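Local coordinates for protein JSC1_58120g3 ([Leptolyngbya] sp. JSC-1, PDB 6XHH) that binds a bilin chromophore in a cyanobacteriochrome GAF domain and, as a far-red-absorbing member of the phytochrome superfamily, probably acts as a light sensor in signalling, at residues F43-G49 and W68-N74; D90-E96 and K110-T114; A133-G137 and L170-Q175. All coordinates share one frame. Residue numbers count along the deposited sequence, not the author numbering.

Contact 1: F43-G49 and W68-N74. With M1V (mesobiliverdin IX(alpha)), chain C.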
# COMPACT_ATOMS: atom_id res chain seq x y z
N PHE A 43 4.86 9.83 3.47
CA PHE A 43 6.15 9.94 4.15
C PHE A 43 6.42 11.36 4.62
O PHE A 43 6.20 12.33 3.89
CB PHE A 43 7.28 9.50 3.23
CG PHE A 43 7.45 8.02 3.13
CD1 PHE A 43 7.59 7.23 4.25
CD2 PHE A 43 7.50 7.43 1.87
CE1 PHE A 43 7.77 5.85 4.12
CE2 PHE A 43 7.65 6.05 1.73
CZ PHE A 43 7.80 5.27 2.86
N ARG A 44 6.93 11.48 5.84
CA ARG A 44 7.60 12.69 6.28
C ARG A 44 9.00 12.72 5.69
O ARG A 44 9.44 11.80 4.99
CB ARG A 44 7.68 12.75 7.80
CG ARG A 44 6.39 12.43 8.52
CD ARG A 44 6.62 12.44 10.02
NE ARG A 44 5.48 11.86 10.72
CZ ARG A 44 5.53 11.39 11.95
NH1 ARG A 44 6.67 11.40 12.63
NH2 ARG A 44 4.45 10.85 12.49
N GLU A 45 9.73 13.80 5.99
CA GLU A 45 11.07 13.95 5.43
C GLU A 45 12.04 12.89 5.93
O GLU A 45 13.05 12.63 5.26
CB GLU A 45 11.60 15.35 5.76
CG GLU A 45 11.46 15.77 7.22
CD GLU A 45 12.47 15.08 8.13
OE1 GLU A 45 13.60 14.83 7.66
OE2 GLU A 45 12.14 14.78 9.29
N ASP A 46 11.77 12.28 7.08
CA ASP A 46 12.65 11.25 7.62
C ASP A 46 12.15 9.84 7.35
O ASP A 46 12.71 8.88 7.89
CB ASP A 46 12.86 11.44 9.13
CG ASP A 46 11.55 11.49 9.92
OD1 ASP A 46 10.47 11.32 9.32
OD2 ASP A 46 11.60 11.69 11.17
N TYR A 47 11.13 9.70 6.50
CA TYR A 47 10.54 8.43 6.11
C TYR A 47 9.85 7.72 7.28
O TYR A 47 9.51 6.54 7.16
CB TYR A 47 11.55 7.51 5.42
CG TYR A 47 11.99 8.12 4.10
CD1 TYR A 47 11.23 7.96 2.95
CD2 TYR A 47 13.14 8.91 4.02
CE1 TYR A 47 11.60 8.55 1.75
CE2 TYR A 47 13.53 9.49 2.82
CZ TYR A 47 12.76 9.31 1.69
OH TYR A 47 13.16 9.90 0.50
N PHE A 48 9.63 8.42 8.40
CA PHE A 48 8.43 8.17 9.17
C PHE A 48 7.24 8.66 8.34
O PHE A 48 7.40 9.14 7.21
CB PHE A 48 8.50 8.89 10.51
CG PHE A 48 9.56 8.35 11.44
CD1 PHE A 48 10.09 7.08 11.27
CD2 PHE A 48 10.00 9.13 12.51
CE1 PHE A 48 11.04 6.60 12.16
CE2 PHE A 48 10.95 8.66 13.39
CZ PHE A 48 11.48 7.39 13.22
N GLY A 49 6.02 8.54 8.85
CA GLY A 49 4.90 8.90 8.01
C GLY A 49 3.57 8.80 8.73
O GLY A 49 3.49 8.34 9.87
N TRP A 68 2.91 6.13 11.73
CA TRP A 68 3.75 4.95 11.91
C TRP A 68 5.18 5.41 11.69
O TRP A 68 5.55 5.82 10.58
CB TRP A 68 3.35 3.84 10.94
CG TRP A 68 4.09 2.54 11.06
CD1 TRP A 68 5.23 2.29 11.78
CD2 TRP A 68 3.73 1.32 10.43
NE1 TRP A 68 5.59 0.96 11.63
CE2 TRP A 68 4.68 0.35 10.80
CE3 TRP A 68 2.67 0.94 9.59
CZ2 TRP A 68 4.61 -0.98 10.35
CZ3 TRP A 68 2.61 -0.36 9.15
CH2 TRP A 68 3.56 -1.30 9.52
N GLU A 69 5.98 5.38 12.76
CA GLU A 69 7.38 5.79 12.71
C GLU A 69 8.23 4.52 12.65
O GLU A 69 8.72 4.00 13.66
CB GLU A 69 7.75 6.67 13.91
CG GLU A 69 6.85 7.91 14.02
CD GLU A 69 7.21 8.80 15.19
OE1 GLU A 69 7.84 8.30 16.15
OE2 GLU A 69 6.82 9.98 15.16
N ASP A 70 8.42 4.01 11.43
CA ASP A 70 9.12 2.75 11.27
C ASP A 70 10.62 2.99 11.29
O ASP A 70 11.14 3.66 10.40
CB ASP A 70 8.72 2.06 9.97
CG ASP A 70 9.31 0.66 9.88
OD1 ASP A 70 10.54 0.55 9.75
OD2 ASP A 70 8.53 -0.31 9.91
N PRO A 71 11.34 2.44 12.28
CA PRO A 71 12.78 2.73 12.38
C PRO A 71 13.58 2.19 11.22
O PRO A 71 14.61 2.79 10.86
CB PRO A 71 13.18 2.03 13.70
CG PRO A 71 11.93 1.77 14.42
CD PRO A 71 10.87 1.59 13.38
N TYR A 72 13.16 1.07 10.65
CA TYR A 72 13.86 0.51 9.50
C TYR A 72 13.71 1.41 8.28
O TYR A 72 14.68 1.68 7.57
CB TYR A 72 13.32 -0.89 9.20
CG TYR A 72 14.02 -1.58 8.05
CD1 TYR A 72 13.55 -1.47 6.76
CD2 TYR A 72 15.16 -2.34 8.28
CE1 TYR A 72 14.21 -2.10 5.70
CE2 TYR A 72 15.82 -2.97 7.23
CZ TYR A 72 15.33 -2.85 5.94
OH TYR A 72 15.96 -3.45 4.88
N LEU A 73 12.48 1.85 7.99
CA LEU A 73 12.27 2.76 6.87
C LEU A 73 13.04 4.07 7.06
O LEU A 73 13.50 4.67 6.08
CB LEU A 73 10.77 3.03 6.69
CG LEU A 73 9.90 1.84 6.23
CD1 LEU A 73 8.50 2.27 5.90
CD2 LEU A 73 10.51 1.13 5.03
N ASN A 74 13.19 4.52 8.31
CA ASN A 74 13.96 5.73 8.57
C ASN A 74 15.44 5.49 8.30
O ASN A 74 16.09 6.27 7.57
CB ASN A 74 13.73 6.18 10.01
CG ASN A 74 14.68 7.30 10.45
OD1 ASN A 74 15.46 7.14 11.39
ND2 ASN A 74 14.57 8.45 9.80
OA M1V C . 7.56 -0.08 13.54
C1A M1V C . 8.56 -0.78 13.59
NA M1V C . 9.12 -1.38 12.53
C2A M1V C . 9.31 -1.06 14.76
CMA M1V C . 8.99 -0.56 16.15
C3A M1V C . 10.37 -1.88 14.40
CAA M1V C . 11.42 -2.44 15.29
CBA M1V C . 12.82 -1.95 14.91
C4A M1V C . 10.25 -2.09 12.94
CHA M1V C . 11.12 -2.84 12.20
C1B M1V C . 11.14 -3.13 10.76
C2B M1V C . 12.12 -3.99 10.19
CMB M1V C . 13.21 -4.71 10.95
C3B M1V C . 11.87 -4.06 8.85
CAB M1V C . 12.66 -4.87 7.84
CBB M1V C . 11.84 -6.09 7.39
CGB M1V C . 11.70 -7.09 8.52
O2B M1V C . 12.71 -7.71 8.93
O1B M1V C . 10.60 -7.31 9.07
NB M1V C . 10.34 -2.69 9.78
C4B M1V C . 10.75 -3.22 8.60
CHB M1V C . 10.23 -3.05 7.31
C1C M1V C . 9.04 -2.47 6.84
C2C M1V C . 8.57 -2.68 5.54
CAC M1V C . 9.29 -3.48 4.48
CBC M1V C . 10.33 -2.47 3.91
CGC M1V C . 11.49 -3.08 3.15
O2C M1V C . 11.56 -4.32 2.97
O1C M1V C . 12.41 -2.36 2.69
C3C M1V C . 7.38 -1.95 5.42
CMC M1V C . 6.53 -1.90 4.18
NC M1V C . 8.16 -1.65 7.51
C4C M1V C . 7.13 -1.33 6.66
CHC M1V C . 6.09 -0.46 7.11
C1D M1V C . 4.89 -0.13 6.54
C2D M1V C . 4.30 1.16 6.53
CMD M1V C . 4.93 2.41 7.09
ND M1V C . 4.00 -1.01 5.94
C4D M1V C . 2.92 -0.31 5.53
OD M1V C . 1.96 -0.83 4.96
C3D M1V C . 3.10 1.06 5.90
CAD M1V C . 2.15 2.20 5.62
CBD M1V C . 0.99 2.13 6.58
O HOH W 1 3.87 9.62 15.05
O HOH W 2 7.83 4.91 8.70
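Trp-68, Asp-70, Pro-71, Tyr-72 and Leu-73 line one wall of the bilin pocket of this GAF domain, and the turn 43-49 packs against the side of residues 68-74 remote from the chromophore. Asp-70 OD2 accepts hydrogen bonds from the pyrrole nitrogens NA (2.9 Å) and NB (3.0 Å) of M1V, and NC lies 2.8 Å from the same oxygen; Trp-68 NE1 donates to M1V OA at 2.9 Å, while the indole face lies against the D ring. The same Asp-70 is the N-cap of the short helix that follows: its OD1 accepts from Leu-73 N at 2.9 Å and weakly from Tyr-72 N. A carboxylate at the pyrrole nitrogens is found in many cyanobacteriochromes. Across the contact, the type I turn Arg-44 to Tyr-47 joins strands 37-43 and 49-56, and its Asp-46 makes an Asx turn through OD1 to Phe-48 N (3.2 Å). Asn-74 ND2 ties the helix to this turn by donating to Asp-46 O at 2.7 Å. The Phe-48 ring receives a CH-pi contact from Glu-69 CB, 3.4 Å from its centroid and almost on the ring normal. Beside it, Arg-44 NH1 forms a salt bridge with Glu-69 OE2 at 2.9 Å, and Arg-44 NE a second one with Asp-50. Trp-68 N donates to Gly-49 O at 2.9 Å, and water 2 joins Tyr-47 O, Trp-68 O and Asp-70 N.

Contact 2: D90-E96 and K110-T114. With M1V (mesobiliverdin IX(alpha)), chain C; EDO (1,2-ethanediol), chain D.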
# COMPACT_ATOMS: atom_id res chain seq x y z
N ASP A 90 1.26 -12.48 2.66
CA ASP A 90 -0.03 -13.15 2.82
C ASP A 90 -0.45 -13.20 4.29
O ASP A 90 -1.62 -12.98 4.62
CB ASP A 90 0.02 -14.58 2.29
CG ASP A 90 0.12 -14.65 0.79
OD1 ASP A 90 0.28 -13.59 0.15
OD2 ASP A 90 -0.00 -15.77 0.25
N ASP A 91 0.50 -13.50 5.16
CA ASP A 91 0.24 -13.82 6.56
C ASP A 91 1.41 -13.23 7.35
O ASP A 91 2.54 -13.68 7.19
CB ASP A 91 0.16 -15.34 6.73
CG ASP A 91 -0.16 -15.78 8.15
OD1 ASP A 91 0.12 -15.05 9.11
OD2 ASP A 91 -0.69 -16.90 8.29
N ILE A 92 1.15 -12.22 8.20
CA ILE A 92 2.25 -11.54 8.88
C ILE A 92 3.05 -12.47 9.78
O ILE A 92 4.17 -12.13 10.18
CB ILE A 92 1.74 -10.32 9.70
CG1 ILE A 92 0.86 -10.76 10.88
CG2 ILE A 92 1.07 -9.29 8.79
CD1 ILE A 92 0.62 -9.61 11.88
N TYR A 93 2.51 -13.64 10.12
CA TYR A 93 3.24 -14.57 10.97
C TYR A 93 4.06 -15.57 10.18
O TYR A 93 4.82 -16.33 10.78
CB TYR A 93 2.26 -15.31 11.88
CG TYR A 93 1.45 -14.36 12.73
CD1 TYR A 93 2.07 -13.49 13.62
CD2 TYR A 93 0.07 -14.30 12.61
CE1 TYR A 93 1.33 -12.60 14.40
CE2 TYR A 93 -0.67 -13.42 13.38
CZ TYR A 93 -0.03 -12.58 14.26
OH TYR A 93 -0.77 -11.71 15.03
N LEU A 94 3.93 -15.58 8.85
CA LEU A 94 4.68 -16.50 8.02
C LEU A 94 5.69 -15.82 7.11
O LEU A 94 6.75 -16.39 6.86
CB LEU A 94 3.73 -17.36 7.17
CG LEU A 94 2.78 -18.25 7.98
CD1 LEU A 94 1.86 -19.03 7.07
CD2 LEU A 94 3.57 -19.21 8.85
N GLY A 95 5.41 -14.63 6.60
CA GLY A 95 6.46 -13.82 6.01
C GLY A 95 6.16 -13.42 4.58
O GLY A 95 5.10 -13.70 4.02
N GLU A 96 7.14 -12.75 3.98
CA GLU A 96 6.96 -12.08 2.70
C GLU A 96 7.20 -13.02 1.52
O GLU A 96 8.02 -13.94 1.58
CB GLU A 96 7.88 -10.87 2.58
CG GLU A 96 9.36 -11.21 2.51
CD GLU A 96 10.21 -10.08 1.93
OE1 GLU A 96 9.89 -9.57 0.84
OE2 GLU A 96 11.18 -9.67 2.59
N LYS A 110 8.92 -18.25 1.83
CA LYS A 110 8.57 -16.96 2.41
C LYS A 110 9.61 -16.56 3.45
O LYS A 110 10.22 -17.40 4.12
CB LYS A 110 7.18 -17.01 3.05
CG LYS A 110 6.04 -17.54 2.14
CD LYS A 110 5.80 -16.68 0.92
CE LYS A 110 4.56 -17.15 0.15
NZ LYS A 110 3.25 -16.76 0.75
N ARG A 111 9.84 -15.25 3.57
CA ARG A 111 10.85 -14.72 4.48
C ARG A 111 10.18 -14.12 5.71
O ARG A 111 9.51 -13.09 5.60
CB ARG A 111 11.70 -13.66 3.78
CG ARG A 111 12.86 -13.16 4.60
CD ARG A 111 13.64 -12.10 3.82
NE ARG A 111 15.05 -12.10 4.19
CZ ARG A 111 15.58 -11.29 5.11
NH1 ARG A 111 14.82 -10.42 5.75
NH2 ARG A 111 16.88 -11.35 5.37
N PRO A 112 10.35 -14.71 6.89
CA PRO A 112 9.67 -14.20 8.09
C PRO A 112 10.05 -12.77 8.42
O PRO A 112 11.18 -12.34 8.21
CB PRO A 112 10.12 -15.18 9.19
CG PRO A 112 10.41 -16.45 8.45
CD PRO A 112 11.02 -16.00 7.14
N LEU A 113 9.08 -12.04 8.96
CA LEU A 113 9.28 -10.65 9.37
C LEU A 113 9.90 -10.58 10.76
O LEU A 113 9.74 -11.48 11.58
CB LEU A 113 7.94 -9.90 9.38
CG LEU A 113 7.35 -9.39 8.06
CD1 LEU A 113 7.19 -10.46 7.00
CD2 LEU A 113 6.01 -8.75 8.36
N THR A 114 10.61 -9.49 11.02
CA THR A 114 11.16 -9.21 12.34
C THR A 114 10.02 -8.97 13.33
O THR A 114 8.99 -8.41 12.97
CB THR A 114 12.08 -7.99 12.25
OG1 THR A 114 13.22 -8.30 11.44
CG2 THR A 114 12.52 -7.50 13.62
OA M1V C . 7.56 -0.08 13.54
C1A M1V C . 8.56 -0.78 13.59
NA M1V C . 9.12 -1.38 12.53
C2A M1V C . 9.31 -1.06 14.76
CMA M1V C . 8.99 -0.56 16.15
C3A M1V C . 10.37 -1.88 14.40
CAA M1V C . 11.42 -2.44 15.29
CBA M1V C . 12.82 -1.95 14.91
C4A M1V C . 10.25 -2.09 12.94
CHA M1V C . 11.12 -2.84 12.20
C1B M1V C . 11.14 -3.13 10.76
C2B M1V C . 12.12 -3.99 10.19
CMB M1V C . 13.21 -4.71 10.95
C3B M1V C . 11.87 -4.06 8.85
CAB M1V C . 12.66 -4.87 7.84
CBB M1V C . 11.84 -6.09 7.39
CGB M1V C . 11.70 -7.09 8.52
O2B M1V C . 12.71 -7.71 8.93
O1B M1V C . 10.60 -7.31 9.07
NB M1V C . 10.34 -2.69 9.78
C4B M1V C . 10.75 -3.22 8.60
CHB M1V C . 10.23 -3.05 7.31
C1C M1V C . 9.04 -2.47 6.84
C2C M1V C . 8.57 -2.68 5.54
CAC M1V C . 9.29 -3.48 4.48
CBC M1V C . 10.33 -2.47 3.91
CGC M1V C . 11.49 -3.08 3.15
O2C M1V C . 11.56 -4.32 2.97
O1C M1V C . 12.41 -2.36 2.69
C3C M1V C . 7.38 -1.95 5.42
CMC M1V C . 6.53 -1.90 4.18
NC M1V C . 8.16 -1.65 7.51
C4C M1V C . 7.13 -1.33 6.66
CHC M1V C . 6.09 -0.46 7.11
C1D M1V C . 4.89 -0.13 6.54
C2D M1V C . 4.30 1.16 6.53
CMD M1V C . 4.93 2.41 7.09
ND M1V C . 4.00 -1.01 5.94
C4D M1V C . 2.92 -0.31 5.53
OD M1V C . 1.96 -0.83 4.96
C3D M1V C . 3.10 1.06 5.90
CAD M1V C . 2.15 2.20 5.62
CBD M1V C . 0.99 2.13 6.58
C1 EDO D . 16.80 -9.32 12.78
O1 EDO D . 15.94 -8.63 11.87
C2 EDO D . 16.13 -9.43 14.15
O2 EDO D . 15.19 -10.52 14.13
O HOH W 3 3.54 -13.94 1.58
O HOH W 4 1.76 -18.12 -1.14
O HOH W 5 6.59 -13.53 9.50
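Lys-110 folds back over the corner at Asp-90: with chi1 and chi2 both m, chi3 t and chi4 p, its chain curls until NZ lies 3.4 Å from Asp-90 OD2, a long salt bridge. Water 4 links these two groups as well, and water 3 joins NZ to Asp-90 N and Gly-95 O. Asp-90 has further partners, His-154 at OD2 and Trp-155 N at OD1. Arg-111, by contrast, is extended (chi1 to chi3 t) and carries its guanidinium away from residues 90-96. Between these side chains, Glu-96 and Arg-111 form a single antiparallel bridge, a hydrogen-bonded pair with Glu-96 N to Arg-111 O at 2.9 Å and Arg-111 N to Glu-96 O at 3.0 Å. It joins the weakly bonded start of strand 95-100 to the loop leading into helix 115-123, part of the bilin-binding side of the GAF domain. Glu-96, chi1 p and chi2 t, lays CG 3.6 Å from Arg-111 CB and sends its carboxylate to Arg-80. Gly-95 fits flush under the loop, its CA 3.2 Å from Arg-111 O, where a CB would clash. Leu-113 (m, p) turns inward, bringing CD1 to 3.6 Å from Gly-95 CA and packing on helix 115-123 and strand 87-89. Next to it, Thr-114, chi1 m, holds a propionate of M1V: OG1 donates to O2B at 2.6 Å and N to O1B at 2.9 Å.

Contact 3: A133-G137 and L170-Q175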
# COMPACT_ATOMS: atom_id res chain seq x y z
N ALA A 133 4.90 1.46 -3.49
CA ALA A 133 5.37 2.84 -3.43
C ALA A 133 4.46 3.76 -4.24
O ALA A 133 3.99 3.41 -5.33
CB ALA A 133 6.80 2.92 -3.97
N ILE A 134 4.24 4.96 -3.71
CA ILE A 134 3.65 6.06 -4.47
C ILE A 134 4.76 7.03 -4.81
O ILE A 134 5.37 7.61 -3.91
CB ILE A 134 2.54 6.78 -3.68
CG1 ILE A 134 1.38 5.85 -3.37
CG2 ILE A 134 2.00 7.97 -4.45
CD1 ILE A 134 0.42 6.45 -2.33
N PHE A 135 5.04 7.19 -6.11
CA PHE A 135 6.06 8.10 -6.60
C PHE A 135 5.43 9.36 -7.18
O PHE A 135 4.50 9.28 -7.99
CB PHE A 135 6.93 7.43 -7.66
CG PHE A 135 8.07 6.68 -7.09
CD1 PHE A 135 9.25 7.33 -6.78
CD2 PHE A 135 7.95 5.34 -6.82
CE1 PHE A 135 10.31 6.63 -6.22
CE2 PHE A 135 9.01 4.63 -6.27
CZ PHE A 135 10.18 5.28 -5.96
N GLN A 136 5.95 10.51 -6.78
CA GLN A 136 5.60 11.80 -7.37
C GLN A 136 6.76 12.16 -8.28
O GLN A 136 7.80 12.63 -7.80
CB GLN A 136 5.38 12.84 -6.29
CG GLN A 136 5.23 14.26 -6.79
CD GLN A 136 5.44 15.28 -5.68
OE1 GLN A 136 5.47 14.91 -4.50
NE2 GLN A 136 5.61 16.54 -6.05
N GLY A 137 6.60 11.94 -9.58
CA GLY A 137 7.76 11.97 -10.45
C GLY A 137 8.66 10.82 -10.07
O GLY A 137 8.22 9.67 -9.93
N LEU A 170 -2.09 7.60 -8.56
CA LEU A 170 -2.03 8.49 -7.41
C LEU A 170 -0.85 9.44 -7.52
O LEU A 170 -0.98 10.65 -7.30
CB LEU A 170 -1.94 7.68 -6.12
CG LEU A 170 -3.21 7.01 -5.61
CD1 LEU A 170 -2.86 6.14 -4.42
CD2 LEU A 170 -4.25 8.05 -5.23
N GLY A 171 0.33 8.90 -7.87
CA GLY A 171 1.51 9.74 -7.98
C GLY A 171 1.37 10.82 -9.03
O GLY A 171 1.78 11.96 -8.82
N VAL A 172 0.78 10.47 -10.18
CA VAL A 172 0.53 11.45 -11.23
C VAL A 172 -0.43 12.53 -10.73
O VAL A 172 -0.25 13.72 -10.99
CB VAL A 172 -0.00 10.74 -12.49
CG1 VAL A 172 -0.42 11.76 -13.53
CG2 VAL A 172 1.06 9.81 -13.05
N ALA A 173 -1.46 12.12 -9.99
CA ALA A 173 -2.40 13.10 -9.43
C ALA A 173 -1.71 14.01 -8.42
O ALA A 173 -1.98 15.22 -8.38
CB ALA A 173 -3.58 12.37 -8.79
N ILE A 174 -0.83 13.46 -7.58
CA ILE A 174 -0.09 14.27 -6.62
C ILE A 174 0.84 15.23 -7.34
O ILE A 174 0.99 16.39 -6.96
CB ILE A 174 0.68 13.38 -5.64
CG1 ILE A 174 -0.28 12.53 -4.79
CG2 ILE A 174 1.58 14.22 -4.73
CD1 ILE A 174 0.38 11.26 -4.26
N GLN A 175 1.52 14.73 -8.38
CA GLN A 175 2.41 15.58 -9.16
C GLN A 175 1.65 16.73 -9.79
O GLN A 175 2.08 17.89 -9.72
CB GLN A 175 3.11 14.73 -10.22
CG GLN A 175 4.21 15.42 -11.00
CD GLN A 175 4.82 14.51 -12.04
OE1 GLN A 175 4.11 13.86 -12.81
NE2 GLN A 175 6.15 14.43 -12.06
O HOH W 6 5.12 17.72 -8.86
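Ile-134 buries the most surface here, 66 Å², followed by Gln-136 with 59 Å² and Gln-175 with 49 Å². Ile-134 points from strand 133-136 toward the helix, its CD1 3.9 Å from Leu-170 CD1 and its CG2 3.7 Å from Ile-174 CD1. Gln-136 and Gln-175 continue the contact at the strand end: Gln-136 CG lies 3.9 Å from Gln-175 CA, and water 6 joins Gln-136 NE2 to Gln-175 O. Gln-175 also reaches Gly-137, with NE2 3.4 Å from Gly-137 CA. Between these patches Gly-171 lets the backbones close in; its CA is 3.0 Å from Phe-135 O in a CA-H...O contact, and a CB would run into that oxygen. The axes of strand 133-136 and of helix segment 170-175 approach to 6.6 Å at 32°, running in roughly the same direction. Phe-22 of helix 18-33 touches Leu-170 and Ile-174, and Trp-141 of the next strand flanks Ile-134. Such packing of the C-terminal helix on the central antiparallel sheet is characteristic of the GAF fold.

All three contacts lie within one GAF domain and follow one another along the chain, each closing before the next opens. Contacts 1 and 2 meet the same M1V from different places: residues 68-74 engage the A-ring carbonyl and pyrrole nitrogens, residues 110-114 a propionate. Their centres are 21 Å apart and their nearest atoms about 7 Å; they do not touch, but M1V, which both meet, spans the gap. Arg-80, His-117 and Ser-145 add further hydrogen bonds to the chromophore. Contact 3 stands apart from the pocket, with the Ile-134 side chain about 9 Å from M1V; its centre is 18 Å from that of contact 1 and 28 Å from that of contact 2, which lies on the opposite side of the chain's centre.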